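Local atomic coordinates of acireductone dioxygenase (PDB entry 4QGL), a protein that probably catalyses the reaction of oxygen with an acireductone in methionine salvage, with products that depend on whether iron or nickel is bound. Residues W37-L42 with F112-H117; G118-E123 with D138-P143. One frame throughout, in Å; residues are numbered along the deposited sequence.

Overall arrangement
Both contacts lie in a cupin fold built from two antiparallel sheets, and their centres are 15 Å apart. Contact 1 packs the loop after strand 33-36 against strand 109-113 and the bend that follows it; contact 2 faces strands 116-123 and 138-142 across the interior. Strands 109-113 and 138-142 are neighbours in one sheet, so the contacts meet there: Ile-113 N lies 2.9 Å from Asp-138 O, a probable hydrogen bond, and Trp-37 CZ2 packs 3.2 Å from Leu-139 CD1. Contact 2 borders the predicted active site, the side chain of Phe-120 coming within about 4 Å of a bound cadmium ion. In contact 1, His-117 binds a different cadmium.

Contact 1: W37-L42 with F112-H117; sequences WNISKL and FIVSGH. With CD (cadmium ion), chain C.
Trp-37 lays the six-membered ring of its indole over one face of the Phe-112 ring in an offset stack, with centroids 4.3 Å apart and planes inclined by 29°. Along the tryptophan, CB starts the contact 3.6 Å from Phe-112 CE1, and CG and CD2 continue it over the same rim atom. CE3 goes deepest: it sits above the centre of the phenyl ring and lies 3.3 Å from Phe-112 CD1. Beyond it, CZ3 lies 3.6 Å from Phe-112 CG, while NE1, on the five-membered ring, is hydrogen-bonded to Glu-35. CG of Phe-112 is anti to the backbone N (chi1 167°), on a CB that points from the strand toward the loop, and chi2 of 76° sets the turn of the ring.

The phenylalanine belongs to strand 109-113 of the cupin fold, and just after it the chain turns a corner toward strand 116-123 of the other sheet. Val-114 and Ser-115 at this corner share Val-159 as their partner on strand 158-164, a classic beta bulge. Ile-39, in the short 3-10 segment 39-41, and Leu-42, just after it, bring aliphatic side chains to this part of the chain. Ile-39 reaches in with CD1 alone, which lies 3.9 Å from Phe-112 CZ and 3.8 Å from the carbonyl oxygen Val-114 O. Leu-42 crosses Val-114 at about a right angle, its CD2 methyl 3.5 Å from Val-114 CG1. Phe-64 adds to the same apolar cluster, touching both Phe-112 and Leu-42, and helix 65-75 packs on Trp-37.

Past the corner, His-117 binds a cadmium ion through NE2, the metal lying at the edge of the imidazole and in its plane. Gly-1 and Glu-135 bind the same ion, and ND1 of the histidine is hydrogen-bonded to Asp-155.

Contact 2: G118-E123 with D138-P143; sequences GIFAIE and DLISVP
Val-142 and Phe-120 meet across the interior between two strands, with CG2 of the valine lying over one face of the phenyl ring. The methyl is displaced toward the rim, 4.3 Å from Phe-120 CD1. Val-142 has CG2 anti to its carbonyl carbon and beside the backbone N (chi1 168° for CG1), and this one methyl makes both of the valine's contacts: it also lies 4.1 Å from Ile-122 CD1, the closest approach between the segments.

Ile-122 follows Phe-120 by two positions, so both side chains leave the same side of strand 118-123. Its CD1 is shared between two partners, touching Val-142 and, at 4.4 Å, Ile-140 CD1. Ile-140 sends its other branch to the phenylalanine, with CG2 4.2 Å from Phe-120 CD2. The four residues, two alternating positions on each strand, touch through methyl groups and one ring, at 4.1 Å or more.

The strand axes are 10.0 Å apart and their directions differ by 31°, a spacing bridged by side chains alone; the strands belong to different sheets. Phe-150 meets the ring of Phe-120, and His-148 touches Phe-120, Ile-122 and Val-142. With His-103, His-105 and Glu-109, that histidine binds a cadmium ion, so Phe-120, Ile-122 and Val-142 of this apolar layer border the metal centre within the cupin beta-barrel, at the site predicted to hold the catalytic iron or nickel.

Contact 1: W37-L42 with F112-H117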
loop_
_atom_site.group_PDB
_atom_site.type_symbol
_atom_site.label_atom_id
_atom_site.label_comp_id
_atom_site.label_asym_id
_atom_site.label_seq_id
_atom_site.Cartn_x
_atom_site.Cartn_y
_atom_site.Cartn_z
ATOM N N TRP A 37 10.668 5.060 -0.112
ATOM C CA TRP A 37 11.908 4.289 -0.249
ATOM C C TRP A 37 12.482 4.495 -1.630
ATOM O O TRP A 37 11.754 4.847 -2.580
ATOM C CB TRP A 37 11.650 2.809 -0.071
ATOM C CG TRP A 37 11.153 2.461 1.255
ATOM C CD1 TRP A 37 11.065 3.279 2.354
ATOM C CD2 TRP A 37 10.712 1.179 1.667
ATOM N NE1 TRP A 37 10.593 2.568 3.429
ATOM C CE2 TRP A 37 10.366 1.276 3.033
ATOM C CE3 TRP A 37 10.586 -0.046 1.021
ATOM C CZ2 TRP A 37 9.903 0.197 3.752
ATOM C CZ3 TRP A 37 10.132 -1.102 1.725
ATOM C CH2 TRP A 37 9.787 -0.984 3.086
ATOM N N ASN A 38 13.782 4.239 -1.754
ATOM C CA ASN A 38 14.501 4.558 -2.966
ATOM C C ASN A 38 14.293 3.478 -4.022
ATOM O O ASN A 38 14.956 2.452 -4.056
ATOM C CB ASN A 38 15.951 4.802 -2.635
ATOM C CG ASN A 38 16.743 5.185 -3.848
ATOM O OD1 ASN A 38 16.472 6.185 -4.531
ATOM N ND2 ASN A 38 17.699 4.377 -4.154
ATOM N N ILE A 39 13.304 3.734 -4.872
ATOM C CA ILE A 39 12.800 2.740 -5.837
ATOM C C ILE A 39 13.780 2.620 -6.999
ATOM O O ILE A 39 13.818 1.597 -7.649
ATOM C CB ILE A 39 11.309 3.032 -6.238
ATOM C CG1 ILE A 39 10.692 1.906 -7.071
ATOM C CG2 ILE A 39 11.129 4.363 -6.942
ATOM C CD1 ILE A 39 10.131 0.790 -6.219
ATOM N N SER A 40 14.610 3.643 -7.208
ATOM C CA SER A 40 15.700 3.596 -8.215
ATOM C C SER A 40 16.720 2.476 -7.982
ATOM O O SER A 40 17.460 2.122 -8.872
ATOM C CB SER A 40 16.465 4.926 -8.277
ATOM O OG SER A 40 17.192 5.180 -7.090
ATOM N N LYS A 41 16.762 1.945 -6.768
ATOM C CA LYS A 41 17.521 0.721 -6.484
ATOM C C LYS A 41 17.035 -0.523 -7.190
ATOM O O LYS A 41 17.793 -1.440 -7.379
ATOM C CB LYS A 41 17.441 0.376 -5.004
ATOM C CG LYS A 41 18.492 1.032 -4.155
ATOM C CD LYS A 41 17.923 1.215 -2.764
ATOM C CE LYS A 41 17.511 -0.128 -2.183
ATOM N NZ LYS A 41 17.330 0.008 -0.711
ATOM N N LEU A 42 15.756 -0.602 -7.478
ATOM C CA LEU A 42 15.198 -1.801 -8.044
ATOM C C LEU A 42 15.824 -2.013 -9.398
ATOM O O LEU A 42 15.885 -1.099 -10.202
ATOM C CB LEU A 42 13.671 -1.682 -8.170
ATOM C CG LEU A 42 12.881 -2.966 -8.481
ATOM C CD1 LEU A 42 12.756 -3.857 -7.256
ATOM C CD2 LEU A 42 11.495 -2.649 -9.028
ATOM N N PHE A 112 4.117 -1.831 0.575
ATOM C CA PHE A 112 5.041 -0.983 -0.171
ATOM C C PHE A 112 4.847 -1.220 -1.642
ATOM O O PHE A 112 4.908 -2.352 -2.081
ATOM C CB PHE A 112 6.469 -1.298 0.204
ATOM C CG PHE A 112 7.499 -0.709 -0.727
ATOM C CD1 PHE A 112 7.813 0.611 -0.678
ATOM C CD2 PHE A 112 8.181 -1.508 -1.620
ATOM C CE1 PHE A 112 8.772 1.138 -1.514
ATOM C CE2 PHE A 112 9.142 -0.994 -2.460
ATOM C CZ PHE A 112 9.430 0.339 -2.409
ATOM N N ILE A 113 4.626 -0.185 -2.426
ATOM C CA ILE A 113 4.389 -0.433 -3.842
ATOM C C ILE A 113 5.700 -0.546 -4.609
ATOM O O ILE A 113 6.569 0.335 -4.519
ATOM C CB ILE A 113 3.530 0.661 -4.483
ATOM C CG1 ILE A 113 2.205 0.876 -3.717
ATOM C CG2 ILE A 113 3.285 0.343 -5.941
ATOM C CD1 ILE A 113 1.611 -0.357 -3.071
ATOM N N VAL A 114 5.828 -1.639 -5.349
ATOM C CA VAL A 114 6.957 -1.846 -6.229
ATOM C C VAL A 114 6.650 -1.474 -7.650
ATOM O O VAL A 114 7.430 -0.822 -8.302
ATOM C CB VAL A 114 7.413 -3.310 -6.265
ATOM C CG1 VAL A 114 8.781 -3.402 -6.950
ATOM C CG2 VAL A 114 7.514 -3.920 -4.865
ATOM N N SER A 115 5.508 -1.929 -8.145
ATOM C CA SER A 115 5.030 -1.575 -9.485
ATOM C C SER A 115 3.540 -1.307 -9.485
ATOM O O SER A 115 2.861 -1.714 -8.560
ATOM C CB SER A 115 5.319 -2.728 -10.419
ATOM O OG SER A 115 6.710 -2.795 -10.687
ATOM N N GLY A 116 3.034 -0.654 -10.543
ATOM C CA GLY A 116 1.599 -0.359 -10.723
ATOM C C GLY A 116 1.068 0.645 -9.740
ATOM O O GLY A 116 1.791 1.548 -9.323
ATOM N N HIS A 117 -0.207 0.490 -9.361
ATOM C CA HIS A 117 -0.894 1.495 -8.509
ATOM C C HIS A 117 -1.916 0.902 -7.563
ATOM O O HIS A 117 -2.413 -0.203 -7.781
ATOM C CB HIS A 117 -1.611 2.548 -9.352
ATOM C CG HIS A 117 -0.745 3.193 -10.386
ATOM N ND1 HIS A 117 -0.541 2.641 -11.631
ATOM C CD2 HIS A 117 -0.044 4.345 -10.366
ATOM C CE1 HIS A 117 0.262 3.419 -12.331
ATOM N NE2 HIS A 117 0.579 4.463 -11.584
HETATM CD CD CD C . 2.002 6.696 -11.786
#

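Contact 2: G118-E123 with D138-P143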
loop_
_atom_site.group_PDB
_atom_site.type_symbol
_atom_site.label_atom_id
_atom_site.label_comp_id
_atom_site.label_asym_id
_atom_site.label_seq_id
_atom_site.Cartn_x
_atom_site.Cartn_y
_atom_site.Cartn_z
ATOM N N GLY A 118 -2.223 1.620 -6.495
ATOM C CA GLY A 118 -3.370 1.270 -5.683
ATOM C C GLY A 118 -3.949 2.525 -5.096
ATOM O O GLY A 118 -3.326 3.576 -5.152
ATOM N N ILE A 119 -5.164 2.419 -4.569
ATOM C CA ILE A 119 -5.768 3.496 -3.812
ATOM C C ILE A 119 -6.255 2.927 -2.500
ATOM O O ILE A 119 -7.041 2.007 -2.502
ATOM C CB ILE A 119 -6.986 4.136 -4.509
ATOM C CG1 ILE A 119 -6.669 4.622 -5.923
ATOM C CG2 ILE A 119 -7.430 5.361 -3.706
ATOM C CD1 ILE A 119 -7.889 4.716 -6.819
ATOM N N PHE A 120 -5.806 3.489 -1.387
ATOM C CA PHE A 120 -6.445 3.216 -0.122
ATOM C C PHE A 120 -7.401 4.317 0.248
ATOM O O PHE A 120 -7.045 5.486 0.207
ATOM C CB PHE A 120 -5.427 3.098 0.984
ATOM C CG PHE A 120 -4.902 1.701 1.143
ATOM C CD1 PHE A 120 -5.671 0.749 1.771
ATOM C CD2 PHE A 120 -3.646 1.334 0.667
ATOM C CE1 PHE A 120 -5.216 -0.538 1.906
ATOM C CE2 PHE A 120 -3.193 0.046 0.804
ATOM C CZ PHE A 120 -3.982 -0.887 1.426
ATOM N N ALA A 121 -8.608 3.943 0.652
ATOM C CA ALA A 121 -9.611 4.923 1.068
ATOM C C ALA A 121 -9.792 4.820 2.575
ATOM O O ALA A 121 -10.314 3.820 3.064
ATOM C CB ALA A 121 -10.952 4.669 0.352
ATOM N N ILE A 122 -9.419 5.868 3.304
ATOM C CA ILE A 122 -9.334 5.780 4.762
ATOM C C ILE A 122 -10.268 6.785 5.403
ATOM O O ILE A 122 -10.363 7.952 4.978
ATOM C CB ILE A 122 -7.880 5.954 5.247
ATOM C CG1 ILE A 122 -7.008 4.856 4.654
ATOM C CG2 ILE A 122 -7.798 5.832 6.765
ATOM C CD1 ILE A 122 -5.580 5.281 4.376
ATOM N N GLU A 123 -10.992 6.300 6.404
ATOM C CA GLU A 123 -11.925 7.133 7.152
ATOM C C GLU A 123 -11.068 7.945 8.087
ATOM O O GLU A 123 -10.397 7.390 8.946
ATOM C CB GLU A 123 -12.927 6.289 7.940
ATOM C CG GLU A 123 -13.968 7.069 8.718
ATOM C CD GLU A 123 -14.999 6.142 9.391
ATOM O OE1 GLU A 123 -14.590 5.303 10.238
ATOM O OE2 GLU A 123 -16.230 6.216 9.075
ATOM N N ASP A 138 6.385 3.918 -2.682
ATOM C CA ASP A 138 5.520 4.359 -1.597
ATOM C C ASP A 138 5.313 3.270 -0.558
ATOM O O ASP A 138 4.791 2.229 -0.894
ATOM C CB ASP A 138 4.139 4.702 -2.176
ATOM C CG ASP A 138 4.029 6.151 -2.652
ATOM O OD1 ASP A 138 5.010 6.905 -2.505
ATOM O OD2 ASP A 138 2.955 6.565 -3.171
ATOM N N LEU A 139 5.679 3.486 0.709
ATOM C CA LEU A 139 5.252 2.589 1.794
ATOM C C LEU A 139 4.276 3.303 2.654
ATOM O O LEU A 139 4.558 4.419 3.074
ATOM C CB LEU A 139 6.389 2.121 2.682
ATOM C CG LEU A 139 5.870 1.206 3.816
ATOM C CD1 LEU A 139 6.751 0.026 3.991
ATOM C CD2 LEU A 139 5.695 1.921 5.133
ATOM N N ILE A 140 3.169 2.598 2.934
ATOM C CA ILE A 140 2.080 3.142 3.735
ATOM C C ILE A 140 1.706 2.179 4.825
ATOM O O ILE A 140 1.705 0.970 4.586
ATOM C CB ILE A 140 0.807 3.463 2.900
ATOM C CG1 ILE A 140 -0.247 4.062 3.813
ATOM C CG2 ILE A 140 0.200 2.250 2.206
ATOM C CD1 ILE A 140 -1.476 4.455 3.077
ATOM N N SER A 141 1.403 2.690 6.021
ATOM C CA SER A 141 0.836 1.829 7.055
ATOM C C SER A 141 -0.487 2.365 7.533
ATOM O O SER A 141 -0.601 3.491 8.022
ATOM C CB SER A 141 1.743 1.590 8.275
ATOM O OG SER A 141 1.008 0.859 9.274
ATOM N N VAL A 142 -1.473 1.497 7.409
ATOM C CA VAL A 142 -2.792 1.821 7.703
ATOM C C VAL A 142 -3.079 1.270 9.082
ATOM O O VAL A 142 -3.093 0.051 9.270
ATOM C CB VAL A 142 -3.717 1.192 6.660
ATOM C CG1 VAL A 142 -5.171 1.276 7.114
ATOM C CG2 VAL A 142 -3.524 1.861 5.301
ATOM N N PRO A 143 -3.343 2.166 10.048
ATOM C CA PRO A 143 -3.455 1.823 11.466
ATOM C C PRO A 143 -4.594 0.865 11.836
ATOM O O PRO A 143 -5.635 0.779 11.173
ATOM C CB PRO A 143 -3.666 3.170 12.169
ATOM C CG PRO A 143 -4.079 4.123 11.117
ATOM C CD PRO A 143 -3.723 3.564 9.769
#